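Local atomic coordinates of acetyltransferase Atu2258 (Agrobacterium tumefaciens str. C58, PDB entry 2G3A), a protein that catalyses transfer of an acetyl group from acetyl-CoA to an acceptor substrate, preferring glucosamine 6-phosphate or dopamine. Residues A[62-67]-A[82-87]; A[69-74]-A[105-110]; A[113-118]-A[145-150]. One frame throughout, in Å; residues are numbered along the deposited sequence.

Contact 1 of 3, residues A[62-67]-A[82-87]; sequences SVTGGL and FVPEAM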
ATOM      1  N   SER A  62     -16.003   2.657  22.144  1.00 27.20           N
ATOM      2  CA  SER A  62     -16.080   2.901  20.696  1.00 26.51           C
ATOM      3  C   SER A  62     -14.773   3.467  20.144  1.00 25.97           C
ATOM      4  O   SER A  62     -14.185   4.357  20.744  1.00 23.32           O
ATOM      5  CB  SER A  62     -17.226   3.856  20.357  1.00 26.12           C
ATOM      6  OG  SER A  62     -18.456   3.160  20.276  1.00 29.61           O
ATOM      7  N   VAL A  63     -14.349   2.945  18.992  1.00 28.12           N
ATOM      8  CA  VAL A  63     -13.191   3.453  18.259  1.00 29.24           C
ATOM      9  C   VAL A  63     -13.579   4.748  17.546  1.00 30.50           C
ATOM     10  O   VAL A  63     -14.514   4.772  16.733  1.00 30.64           O
ATOM     11  CB  VAL A  63     -12.669   2.409  17.228  1.00 30.44           C
ATOM     12  CG1 VAL A  63     -11.446   2.933  16.452  1.00 27.28           C
ATOM     13  CG2 VAL A  63     -12.349   1.089  17.916  1.00 30.55           C
ATOM     14  N   THR A  64     -12.861   5.821  17.871  1.00 30.35           N
ATOM     15  CA  THR A  64     -13.091   7.142  17.275  1.00 30.23           C
ATOM     16  C   THR A  64     -11.971   7.520  16.285  1.00 28.14           C
ATOM     17  O   THR A  64     -12.090   8.477  15.515  1.00 28.32           O
ATOM     18  CB  THR A  64     -13.176   8.232  18.364  1.00 29.99           C
ATOM     19  OG1 THR A  64     -11.962   8.242  19.125  1.00 31.20           O
ATOM     20  CG2 THR A  64     -14.366   7.989  19.306  1.00 31.74           C
ATOM     21  N   GLY A  65     -10.885   6.759  16.306  1.00 26.30           N
ATOM     22  CA  GLY A  65      -9.724   7.075  15.476  1.00 25.21           C
ATOM     23  C   GLY A  65      -8.566   6.154  15.826  1.00 23.89           C
ATOM     24  O   GLY A  65      -8.753   5.149  16.522  1.00 22.14           O
ATOM     25  N   GLY A  66      -7.374   6.502  15.354  1.00 22.30           N
ATOM     26  CA  GLY A  66      -6.182   5.720  15.657  1.00 21.88           C
ATOM     27  C   GLY A  66      -5.252   5.499  14.483  1.00 22.36           C
ATOM     28  O   GLY A  66      -5.272   6.248  13.516  1.00 21.33           O
ATOM     29  N   LEU A  67      -4.455   4.437  14.586  1.00 21.58           N
ATOM     30  CA  LEU A  67      -3.433   4.108  13.625  1.00 23.09           C
ATOM     31  C   LEU A  67      -3.556   2.628  13.265  1.00 21.82           C
ATOM     32  O   LEU A  67      -3.771   1.772  14.143  1.00 21.33           O
ATOM     33  CB  LEU A  67      -2.043   4.454  14.201  1.00 22.81           C
ATOM     34  CG  LEU A  67      -0.782   4.178  13.384  1.00 22.10           C
ATOM     35  CD1 LEU A  67       0.353   5.116  13.814  1.00 24.20           C
ATOM     36  CD2 LEU A  67      -0.330   2.694  13.431  1.00 22.12           C
ATOM     37  N   PHE A  82      -5.947   8.339  11.703  1.00 22.12           N
ATOM     38  CA  PHE A  82      -7.036   9.296  11.798  1.00 21.59           C
ATOM     39  C   PHE A  82      -7.183   9.857  13.213  1.00 23.03           C
ATOM     40  O   PHE A  82      -7.295   9.115  14.198  1.00 23.74           O
ATOM     41  CB  PHE A  82      -8.362   8.670  11.330  1.00 23.69           C
ATOM     42  CG  PHE A  82      -9.535   9.613  11.414  1.00 24.50           C
ATOM     43  CD1 PHE A  82      -9.774  10.540  10.398  1.00 21.36           C
ATOM     44  CD2 PHE A  82     -10.389   9.590  12.511  1.00 26.82           C
ATOM     45  CE1 PHE A  82     -10.834  11.413  10.472  1.00 24.15           C
ATOM     46  CE2 PHE A  82     -11.473  10.484  12.599  1.00 25.06           C
ATOM     47  CZ  PHE A  82     -11.693  11.389  11.578  1.00 25.77           C
ATOM     48  N   VAL A  83      -7.189  11.179  13.304  1.00 23.47           N
ATOM     49  CA  VAL A  83      -7.441  11.857  14.563  1.00 24.36           C
ATOM     50  C   VAL A  83      -8.830  12.495  14.505  1.00 25.26           C
ATOM     51  O   VAL A  83      -9.120  13.236  13.576  1.00 23.91           O
ATOM     52  CB  VAL A  83      -6.336  12.910  14.861  1.00 26.77           C
ATOM     53  CG1 VAL A  83      -6.668  13.701  16.111  1.00 27.20           C
ATOM     54  CG2 VAL A  83      -4.971  12.224  15.009  1.00 31.95           C
ATOM     55  N   PRO A  84      -9.704  12.190  15.490  1.00 27.02           N
ATOM     56  CA  PRO A  84     -11.047  12.789  15.527  1.00 28.40           C
ATOM     57  C   PRO A  84     -11.005  14.321  15.556  1.00 29.51           C
ATOM     58  O   PRO A  84     -10.101  14.913  16.144  1.00 27.98           O
ATOM     59  CB  PRO A  84     -11.641  12.245  16.832  1.00 27.98           C
ATOM     60  CG  PRO A  84     -10.855  11.029  17.135  1.00 30.37           C
ATOM     61  CD  PRO A  84      -9.480  11.278  16.626  1.00 26.88           C
ATOM     62  N   GLU A  85     -11.977  14.958  14.915  1.00 32.34           N
ATOM     63  CA  GLU A  85     -11.989  16.416  14.799  1.00 34.98           C
ATOM     64  C   GLU A  85     -11.757  17.135  16.139  1.00 34.52           C
ATOM     65  O   GLU A  85     -10.973  18.090  16.209  1.00 33.78           O
ATOM     66  CB  GLU A  85     -13.291  16.892  14.151  1.00 36.09           C
ATOM     67  CG  GLU A  85     -13.181  18.264  13.487  1.00 37.16           C
ATOM     68  CD  GLU A  85     -14.510  18.736  12.905  1.00 39.56           C
ATOM     69  OE1 GLU A  85     -14.829  18.369  11.752  1.00 45.54           O
ATOM     70  OE2 GLU A  85     -15.234  19.473  13.609  1.00 41.77           O
ATOM     71  N   ALA A  86     -12.415  16.654  17.196  1.00 33.90           N
ATOM     72  CA  ALA A  86     -12.332  17.276  18.525  1.00 34.30           C
ATOM     73  C   ALA A  86     -10.934  17.212  19.151  1.00 35.28           C
ATOM     74  O   ALA A  86     -10.618  17.991  20.061  1.00 35.40           O
ATOM     75  CB  ALA A  86     -13.371  16.667  19.470  1.00 35.12           C
HETATM   76  N   MSE A  87     -10.101  16.295  18.659  1.00 33.94           N
HETATM   77  CA  MSE A  87      -8.782  16.077  19.235  1.00 36.18           C
HETATM   78  C   MSE A  87      -7.641  16.603  18.374  1.00 33.72           C
HETATM   79  O   MSE A  87      -6.485  16.248  18.600  1.00 34.46           O
HETATM   80  CB  MSE A  87      -8.562  14.590  19.496  1.00 33.63           C
HETATM   81  CG  MSE A  87      -9.602  13.923  20.366  1.00 37.31           C
HETATM   82 SE   MSE A  87      -9.134  12.039  20.482  1.00 48.24          SE
HETATM   83  CE  MSE A  87      -7.753  12.119  21.915  1.00 38.24           C
TER

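Contact 2 of 3, residues A[69-74]-A[105-110]; sequences GHTARG and RKRGCM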
ATOM      1  N   GLY A  69      -1.400  -0.267  11.067  1.00 24.23           N
ATOM      2  CA  GLY A  69      -0.178  -0.587  10.339  1.00 25.12           C
ATOM      3  C   GLY A  69       0.304  -1.990  10.577  1.00 24.85           C
ATOM      4  O   GLY A  69      -0.451  -2.848  11.023  1.00 21.26           O
ATOM      5  N   HIS A  70       1.569  -2.237  10.269  1.00 24.62           N
ATOM      6  CA  HIS A  70       2.155  -3.554  10.529  1.00 25.65           C
ATOM      7  C   HIS A  70       3.667  -3.490  10.438  1.00 25.27           C
ATOM      8  O   HIS A  70       4.225  -2.578   9.833  1.00 25.26           O
ATOM      9  CB  HIS A  70       1.625  -4.615   9.552  1.00 26.95           C
ATOM     10  CG  HIS A  70       2.051  -4.401   8.132  1.00 26.37           C
ATOM     11  ND1 HIS A  70       1.266  -3.743   7.211  1.00 28.22           N
ATOM     12  CD2 HIS A  70       3.172  -4.775   7.472  1.00 26.64           C
ATOM     13  CE1 HIS A  70       1.890  -3.709   6.048  1.00 32.63           C
ATOM     14  NE2 HIS A  70       3.049  -4.329   6.180  1.00 29.87           N
ATOM     15  N   THR A  71       4.327  -4.472  11.037  1.00 24.30           N
ATOM     16  CA  THR A  71       5.760  -4.606  10.859  1.00 23.01           C
ATOM     17  C   THR A  71       6.033  -5.853  10.021  1.00 21.04           C
ATOM     18  O   THR A  71       5.369  -6.874  10.195  1.00 21.43           O
ATOM     19  CB  THR A  71       6.486  -4.695  12.203  1.00 22.99           C
ATOM     20  OG1 THR A  71       5.944  -5.790  12.951  1.00 21.59           O
ATOM     21  CG2 THR A  71       6.284  -3.395  12.993  1.00 22.10           C
ATOM     22  N   ALA A  72       6.988  -5.747   9.097  1.00 20.52           N
ATOM     23  CA  ALA A  72       7.426  -6.878   8.269  1.00 20.73           C
ATOM     24  C   ALA A  72       8.842  -6.614   7.788  1.00 22.63           C
ATOM     25  O   ALA A  72       9.165  -5.476   7.411  1.00 20.41           O
ATOM     26  CB  ALA A  72       6.495  -7.049   7.077  1.00 22.34           C
ATOM     27  N   ARG A  73       9.686  -7.646   7.798  1.00 24.10           N
ATOM     28  CA  ARG A  73      11.048  -7.535   7.241  1.00 24.89           C
ATOM     29  C   ARG A  73      11.829  -6.342   7.828  1.00 24.31           C
ATOM     30  O   ARG A  73      12.592  -5.653   7.133  1.00 25.04           O
ATOM     31  CB  ARG A  73      10.992  -7.492   5.706  1.00 25.12           C
ATOM     32  CG  ARG A  73      10.334  -8.741   5.122  1.00 25.58           C
ATOM     33  CD  ARG A  73      10.307  -8.772   3.602  1.00 26.49           C
ATOM     34  NE  ARG A  73       9.660  -9.992   3.108  1.00 23.44           N
ATOM     35  CZ  ARG A  73      10.227 -11.195   3.109  1.00 25.90           C
ATOM     36  NH1 ARG A  73      11.456 -11.368   3.595  1.00 24.92           N
ATOM     37  NH2 ARG A  73       9.548 -12.237   2.650  1.00 23.95           N
ATOM     38  N   GLY A  74      11.614  -6.108   9.119  1.00 24.98           N
ATOM     39  CA  GLY A  74      12.390  -5.134   9.882  1.00 25.46           C
ATOM     40  C   GLY A  74      11.871  -3.712   9.857  1.00 23.58           C
ATOM     41  O   GLY A  74      12.496  -2.828  10.432  1.00 23.45           O
ATOM     42  N   ARG A 105      10.204  -0.581  17.627  1.00 23.24           N
ATOM     43  CA  ARG A 105      11.546  -0.746  18.201  1.00 25.90           C
ATOM     44  C   ARG A 105      11.622  -1.987  19.091  1.00 26.14           C
ATOM     45  O   ARG A 105      12.593  -2.747  19.024  1.00 26.08           O
ATOM     46  CB  ARG A 105      11.968   0.500  18.973  1.00 27.39           C
ATOM     47  CG  ARG A 105      12.333   1.671  18.068  1.00 24.02           C
ATOM     48  CD  ARG A 105      12.516   2.926  18.909  1.00 27.94           C
ATOM     49  NE  ARG A 105      12.897   4.083  18.107  1.00 21.58           N
ATOM     50  CZ  ARG A 105      14.152   4.494  17.919  1.00 27.72           C
ATOM     51  NH1 ARG A 105      15.168   3.841  18.455  1.00 23.13           N
ATOM     52  NH2 ARG A 105      14.392   5.564  17.190  1.00 23.80           N
ATOM     53  N   LYS A 106      10.580  -2.203  19.890  1.00 26.81           N
ATOM     54  CA  LYS A 106      10.482  -3.406  20.720  1.00 27.51           C
ATOM     55  C   LYS A 106      10.538  -4.680  19.894  1.00 27.51           C
ATOM     56  O   LYS A 106      11.168  -5.669  20.295  1.00 24.65           O
ATOM     57  CB  LYS A 106       9.190  -3.403  21.533  1.00 27.41           C
ATOM     58  CG  LYS A 106       9.214  -2.493  22.719  1.00 36.19           C
ATOM     59  CD  LYS A 106       8.444  -3.094  23.887  1.00 39.33           C
ATOM     60  CE  LYS A 106       8.238  -2.058  24.986  1.00 44.09           C
ATOM     61  NZ  LYS A 106       7.086  -1.146  24.710  1.00 39.49           N
ATOM     62  N   ARG A 107       9.883  -4.654  18.735  1.00 26.61           N
ATOM     63  CA  ARG A 107       9.844  -5.817  17.844  1.00 27.99           C
ATOM     64  C   ARG A 107      11.176  -6.018  17.116  1.00 29.48           C
ATOM     65  O   ARG A 107      11.325  -6.970  16.347  1.00 30.97           O
ATOM     66  CB  ARG A 107       8.701  -5.681  16.831  1.00 26.15           C
ATOM     67  CG  ARG A 107       7.310  -5.565  17.459  1.00 29.52           C
ATOM     68  CD  ARG A 107       6.229  -5.535  16.406  1.00 26.70           C
ATOM     69  NE  ARG A 107       4.906  -5.463  17.013  1.00 24.89           N
ATOM     70  CZ  ARG A 107       3.756  -5.456  16.342  1.00 28.93           C
ATOM     71  NH1 ARG A 107       3.737  -5.540  15.016  1.00 21.52           N
ATOM     72  NH2 ARG A 107       2.610  -5.383  17.007  1.00 26.94           N
ATOM     73  N   GLY A 108      12.125  -5.108  17.351  1.00 28.49           N
ATOM     74  CA  GLY A 108      13.442  -5.146  16.719  1.00 26.71           C
ATOM     75  C   GLY A 108      13.536  -4.508  15.340  1.00 25.03           C
ATOM     76  O   GLY A 108      14.474  -4.800  14.598  1.00 24.45           O
ATOM     77  N   CYS A 109      12.578  -3.643  14.988  1.00 23.70           N
ATOM     78  CA  CYS A 109      12.569  -2.986  13.666  1.00 25.68           C
ATOM     79  C   CYS A 109      13.686  -1.965  13.528  1.00 25.24           C
ATOM     80  O   CYS A 109      14.145  -1.426  14.522  1.00 24.28           O
ATOM     81  CB  CYS A 109      11.228  -2.307  13.382  1.00 24.96           C
ATOM     82  SG  CYS A 109       9.868  -3.497  13.258  1.00 29.64           S
HETATM   83  N   MSE A 110      14.092  -1.722  12.281  1.00 23.77           N
HETATM   84  CA  MSE A 110      15.162  -0.810  11.906  1.00 30.22           C
HETATM   85  C   MSE A 110      14.659   0.569  11.483  1.00 23.75           C
HETATM   86  O   MSE A 110      15.429   1.519  11.354  1.00 22.69           O
HETATM   87  CB  MSE A 110      15.909  -1.402  10.710  1.00 28.66           C
HETATM   88  CG  MSE A 110      16.645  -2.699  10.977  1.00 41.59           C
HETATM   89 SE   MSE A 110      17.091  -3.487   9.232  1.00 51.45          SE
HETATM   90  CE  MSE A 110      18.102  -2.077   8.551  1.00 47.00           C
TER

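Contact 3 of 3, residues A[113-118]-A[145-150]; sequences YIDTMN and ITWLEK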
ATOM      1  N   TYR A 113       8.126   3.486   7.640  1.00 21.44           N
ATOM      2  CA  TYR A 113       7.781   4.322   6.498  1.00 22.70           C
ATOM      3  C   TYR A 113       6.294   4.617   6.427  1.00 23.76           C
ATOM      4  O   TYR A 113       5.464   3.954   7.065  1.00 22.32           O
ATOM      5  CB  TYR A 113       8.367   3.769   5.172  1.00 23.22           C
ATOM      6  CG  TYR A 113       7.728   2.487   4.672  1.00 24.66           C
ATOM      7  CD1 TYR A 113       6.919   2.494   3.530  1.00 28.17           C
ATOM      8  CD2 TYR A 113       7.961   1.262   5.312  1.00 27.29           C
ATOM      9  CE1 TYR A 113       6.331   1.313   3.058  1.00 27.04           C
ATOM     10  CE2 TYR A 113       7.396   0.083   4.839  1.00 30.79           C
ATOM     11  CZ  TYR A 113       6.586   0.114   3.712  1.00 31.62           C
ATOM     12  OH  TYR A 113       6.020  -1.065   3.249  1.00 27.66           O
ATOM     13  N   ILE A 114       5.973   5.622   5.622  1.00 24.74           N
ATOM     14  CA  ILE A 114       4.659   6.216   5.620  1.00 23.56           C
ATOM     15  C   ILE A 114       4.433   6.937   4.295  1.00 24.15           C
ATOM     16  O   ILE A 114       5.386   7.306   3.603  1.00 21.85           O
ATOM     17  CB  ILE A 114       4.487   7.166   6.860  1.00 22.39           C
ATOM     18  CG1 ILE A 114       3.016   7.419   7.176  1.00 22.14           C
ATOM     19  CG2 ILE A 114       5.237   8.501   6.648  1.00 20.43           C
ATOM     20  CD1 ILE A 114       2.789   7.929   8.647  1.00 24.54           C
ATOM     21  N   ASP A 115       3.170   7.124   3.922  1.00 26.53           N
ATOM     22  CA  ASP A 115       2.893   7.908   2.714  1.00 25.81           C
ATOM     23  C   ASP A 115       1.653   8.776   2.888  1.00 25.90           C
ATOM     24  O   ASP A 115       0.838   8.521   3.761  1.00 25.59           O
ATOM     25  CB  ASP A 115       2.771   6.996   1.498  1.00 24.25           C
ATOM     26  CG  ASP A 115       1.809   5.865   1.736  1.00 28.07           C
ATOM     27  OD1 ASP A 115       0.614   6.147   1.833  1.00 35.07           O
ATOM     28  OD2 ASP A 115       2.257   4.711   1.847  1.00 28.49           O
ATOM     29  N   THR A 116       1.516   9.797   2.057  1.00 26.32           N
ATOM     30  CA  THR A 116       0.412  10.746   2.226  1.00 26.58           C
ATOM     31  C   THR A 116       0.187  11.615   0.995  1.00 27.21           C
ATOM     32  O   THR A 116       1.127  11.892   0.248  1.00 25.35           O
ATOM     33  CB  THR A 116       0.621  11.656   3.478  1.00 26.83           C
ATOM     34  OG1 THR A 116      -0.572  12.391   3.725  1.00 28.01           O
ATOM     35  CG2 THR A 116       1.778  12.643   3.290  1.00 26.32           C
HETATM   36  N   MSE A 117      -1.057  12.041   0.802  1.00 24.77           N
HETATM   37  CA  MSE A 117      -1.377  13.091  -0.172  1.00 28.43           C
HETATM   38  C   MSE A 117      -1.818  14.395   0.499  1.00 23.52           C
HETATM   39  O   MSE A 117      -2.185  15.352  -0.170  1.00 22.69           O
HETATM   40  CB  MSE A 117      -2.476  12.617  -1.108  1.00 28.11           C
HETATM   41  CG  MSE A 117      -3.852  12.628  -0.439  1.00 33.29           C
HETATM   42 SE   MSE A 117      -5.243  11.947  -1.631  1.00 46.95          SE
HETATM   43  CE  MSE A 117      -5.701  13.603  -2.572  1.00 36.46           C
ATOM     44  N   ASN A 118      -1.773  14.424   1.829  1.00 24.06           N
ATOM     45  CA  ASN A 118      -2.279  15.553   2.622  1.00 24.34           C
ATOM     46  C   ASN A 118      -1.110  16.417   3.104  1.00 24.43           C
ATOM     47  O   ASN A 118      -0.284  15.933   3.879  1.00 24.45           O
ATOM     48  CB  ASN A 118      -3.072  14.974   3.802  1.00 25.47           C
ATOM     49  CG  ASN A 118      -3.703  16.032   4.671  1.00 25.52           C
ATOM     50  OD1 ASN A 118      -3.208  17.141   4.784  1.00 23.36           O
ATOM     51  ND2 ASN A 118      -4.809  15.679   5.299  1.00 24.59           N
ATOM     52  N   ILE A 145       1.450  12.460  -4.079  1.00 24.67           N
ATOM     53  CA  ILE A 145       1.763  11.426  -3.075  1.00 25.42           C
ATOM     54  C   ILE A 145       3.234  11.561  -2.668  1.00 26.14           C
ATOM     55  O   ILE A 145       4.102  11.721  -3.530  1.00 24.35           O
ATOM     56  CB  ILE A 145       1.474   9.982  -3.561  1.00 25.96           C
ATOM     57  CG1 ILE A 145       0.032   9.864  -4.076  1.00 28.24           C
ATOM     58  CG2 ILE A 145       1.757   8.955  -2.422  1.00 28.59           C
ATOM     59  CD1 ILE A 145      -0.371   8.480  -4.617  1.00 26.78           C
ATOM     60  N   THR A 146       3.510  11.530  -1.359  1.00 23.26           N
ATOM     61  CA  THR A 146       4.894  11.579  -0.861  1.00 22.08           C
ATOM     62  C   THR A 146       5.119  10.367   0.026  1.00 23.67           C
ATOM     63  O   THR A 146       4.236  10.016   0.826  1.00 23.58           O
ATOM     64  CB  THR A 146       5.179  12.879  -0.052  1.00 21.93           C
ATOM     65  OG1 THR A 146       4.812  14.009  -0.841  1.00 26.81           O
ATOM     66  CG2 THR A 146       6.688  12.998   0.324  1.00 21.64           C
ATOM     67  N   TRP A 147       6.275   9.709  -0.149  1.00 21.04           N
ATOM     68  CA  TRP A 147       6.690   8.601   0.712  1.00 21.44           C
ATOM     69  C   TRP A 147       7.797   9.116   1.585  1.00 21.20           C
ATOM     70  O   TRP A 147       8.667   9.906   1.142  1.00 18.72           O
ATOM     71  CB  TRP A 147       7.192   7.395  -0.108  1.00 19.61           C
ATOM     72  CG  TRP A 147       6.070   6.628  -0.813  1.00 24.83           C
ATOM     73  CD1 TRP A 147       5.403   5.517  -0.348  1.00 26.28           C
ATOM     74  CD2 TRP A 147       5.490   6.936  -2.092  1.00 20.03           C
ATOM     75  NE1 TRP A 147       4.444   5.129  -1.265  1.00 24.00           N
ATOM     76  CE2 TRP A 147       4.483   5.984  -2.340  1.00 23.83           C
ATOM     77  CE3 TRP A 147       5.726   7.936  -3.052  1.00 20.20           C
ATOM     78  CZ2 TRP A 147       3.712   6.004  -3.513  1.00 22.88           C
ATOM     79  CZ3 TRP A 147       4.964   7.954  -4.206  1.00 22.90           C
ATOM     80  CH2 TRP A 147       3.977   6.978  -4.430  1.00 24.42           C
ATOM     81  N   LEU A 148       7.777   8.677   2.839  1.00 19.87           N
ATOM     82  CA  LEU A 148       8.780   9.111   3.800  1.00 17.08           C
ATOM     83  C   LEU A 148       9.305   7.932   4.610  1.00 20.28           C
ATOM     84  O   LEU A 148       8.589   6.950   4.804  1.00 20.27           O
ATOM     85  CB  LEU A 148       8.185  10.173   4.768  1.00 17.92           C
ATOM     86  CG  LEU A 148       7.621  11.443   4.133  1.00 19.12           C
ATOM     87  CD1 LEU A 148       6.120  11.324   3.954  1.00 28.24           C
ATOM     88  CD2 LEU A 148       7.945  12.688   4.979  1.00 22.07           C
ATOM     89  N   GLU A 149      10.541   8.040   5.100  1.00 20.64           N
ATOM     90  CA  GLU A 149      11.082   7.033   6.028  1.00 19.99           C
ATOM     91  C   GLU A 149      11.574   7.663   7.348  1.00 22.72           C
ATOM     92  O   GLU A 149      11.890   8.859   7.417  1.00 23.49           O
ATOM     93  CB  GLU A 149      12.257   6.284   5.377  1.00 20.02           C
ATOM     94  CG  GLU A 149      13.513   7.175   5.261  1.00 24.00           C
ATOM     95  CD  GLU A 149      14.706   6.510   4.580  1.00 28.84           C
ATOM     96  OE1 GLU A 149      14.642   5.299   4.289  1.00 32.33           O
ATOM     97  OE2 GLU A 149      15.709   7.219   4.336  1.00 40.78           O
ATOM     98  N   LYS A 150      11.687   6.823   8.369  1.00 22.19           N
ATOM     99  CA  LYS A 150      12.331   7.190   9.629  1.00 22.14           C
ATOM    100  C   LYS A 150      13.129   5.987  10.109  1.00 23.91           C
ATOM    101  O   LYS A 150      12.574   4.947  10.478  1.00 27.16           O
ATOM    102  CB  LYS A 150      11.314   7.639  10.690  1.00 19.31           C
ATOM    103  CG  LYS A 150      11.962   8.202  11.981  1.00 22.85           C
ATOM    104  CD  LYS A 150      10.872   8.895  12.831  1.00 23.22           C
ATOM    105  CE  LYS A 150      11.447   9.622  14.031  1.00 24.43           C
ATOM    106  NZ  LYS A 150      11.929   8.696  15.084  1.00 28.99           N
TER
HETATM  107  O   HOH W   1       3.583   2.786   0.489  1.00 36.85           O
HETATM  108  O   HOH W   2       2.310  14.648  -0.412  1.00 24.92           O

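Contact 1 of 3, residues A[62-67]-A[82-87]
Gly66 and Phe82 exchange two backbone hydrogen bonds. Gly66 N donates to Phe82 O at 2.9 Å, and Phe82 N donates to Gly66 O at 2.8 Å. Both are close to straight. They form an antiparallel hydrogen-bonded pair between strand 63-72 and the last residue of strand 75-82, two neighbours in the central sheet of the GNAT fold. After Phe82 the chain leaves the sheet and enters the loop before helix 92-106. In GNAT enzymes this loop binds the pyrophosphate of CoA. Phe82 and Val83 are assigned to the CoA site by similarity, as is Gly89 further along the loop.

The lack of a side chain at Gly65 lets the Phe82 carbonyl come close, with Phe82 O 3.4 Å from Gly65 CA. Gly66 has backbone angles that suit glycine.

The Phe82 side chain leaves with CG anti to the backbone N (chi1 180°). Its ring presents an edge to strand 63-72. Thr64 O lies in the ring plane, 3.6 Å from Phe82 CE2, and CD2 is just as near. Gly65 CA lies at the same edge. The ring also packs on Arg88 and on Pro35 of the second subunit.

Pro84, two residues on, crosses Thr64 at about a right angle. Thr64 OG1 sits between its own backbone N and carbonyl carbon (chi1 58°). From there it is hydrogen-bonded to Ile56 O on strand 50-57, which flanks strand 63-72. The loop then turns through a short 3-10 segment, where Met87 N bonds to Pro84 O at 2.9 Å. The proline ring meets Thr64 mainly through CG: Pro84 CG is 3.3 Å from Thr64 O and 3.6 Å from Thr64 OG1.

Contact 2 of 3, residues A[69-74]-A[105-110]
Arg107 and Thr71 form the side-chain hydrogen bond of this contact. Arg107 NH1 donates to Thr71 OG1 at 3.0 Å, with an angle of 162° at the hydrogen. The hydroxyl oxygen lies at the guanidinium edge, almost exactly in its plane. The Arg107 chain is extended from CG to NE, so it spans the gap between the helix end and the strand. The same guanidinium has other partners. NE forms a salt bridge with Glu103, NH2 bonds to Asp51 O, and NH1 makes a weak bond to Arg50 O. Together they restrict the rotation of the group.

One backbone hydrogen bond joins the segments. Met110 N donates to Gly74 O at 2.7 Å, in the plane of that carbonyl. Gly74 O also lies 3.2 Å from Cys109 CA.

Gly74 sits in a chain reversal and Met110 comes just after one. Arg73 and Gly74 have the backbone angles of a type I' turn, and they close the hairpin of strands 63-72 and 75-82. Gly108 ends helix 92-106 in a Schellman motif, where its positive phi is easily met by glycine and Gly108 N bonds to Arg105 O at 2.9 Å. The contact therefore ties the hairpin tip to the link between helix 92-106 and strand 111-116 of the GNAT fold.

Van der Waals packing fills the space between the two bonds. Cys109 SG is anti to its carbonyl carbon (chi1 -65°) and rests 3.6 Å from Thr71 CG2. It is nearly as close to Thr71 CB. Cys109 CB sits 3.3 Å from Gly74 O. Further out, Arg107 packs on Asp22 of the second subunit, and Met110, a selenomethionine, packs on Ser140 of that subunit.

Contact 3 of 3, residues A[113-118]-A[145-150]
Asp115 and Trp147 face each other as a non-hydrogen-bonded pair of two antiparallel strands. With Asp115 CG between the backbone N and the carbonyl carbon (chi1 51°), the carboxylate is held beside the indole, Asp115 OD2 3.8 Å from Trp147 NE1. Asp115 CB lies over the Trp147 five-membered ring, 3.9 Å from its centroid and 26° off the normal, a CH-pi contact. Ile145 CG2 lies over an indole face nearer the rim. The carboxylate plane is turned 63° from the indole. Water 1 donates to Asp115 OD2 at 2.7 Å and weakly accepts from Trp147 NE1 at 3.1 Å, in the indole plane. The indole meets Trp147 of the second subunit.

The Ile114 and Leu148 side chains point to the other side of the sheet. Ile114 CG2 touches Leu148 CB at 3.9 Å, with Leu148 CD1 almost as close. Helix 119-128 covers this face, with Tyr125 on Ile114 and Leu122 on Leu148.

Thr116 and Thr146 share that face. Thr116 OG1 accepts from Asn118 N at 3.0 Å, an ST turn, just before Asn118 caps helix 119-128. Water 2 donates to Thr116 O and is hydrogen-bonded to Thr146 OG1 at 2.6 Å.

The backbones join through two hydrogen-bonded pairs, Ile114 with Leu148 and Thr116 with Thr146. Leu148 N donates to Ile114 O at 2.9 Å. Strand 111-116 is thus held to strand 145-151, its neighbour in the GNAT sheet. Tyr125 belongs by similarity to the CoA site, so the Ile114 face probably lies next to that site.

Asp115 OD2 accepts from water 1 and is also bonded to Tyr77 OH, while Trp147 NE1 reaches it only weakly through the water. The carboxylate is thus probably held more by Tyr77 and the water than by the indole N-H.

All three contacts belong to one mixed GNAT sheet and its connections. Contacts 1 and 2 both use strand 63-72, yet their centres are 24 Å apart. Contact 3 lies on strands further across the sheet, about 20 Å from contact 1 and 17 Å from contact 2, centre to centre. Contact 1 holds Phe82 and Val83 of the CoA site assigned by similarity, and contact 3 probably borders it, since the side chain of Ile114 comes within about 3 Å of that of Tyr125. Contact 2 is away from the site. Each contact also touches the second subunit: Arg73 of contact 2 packs on Met117 of the second subunit, a residue of contact 3 there.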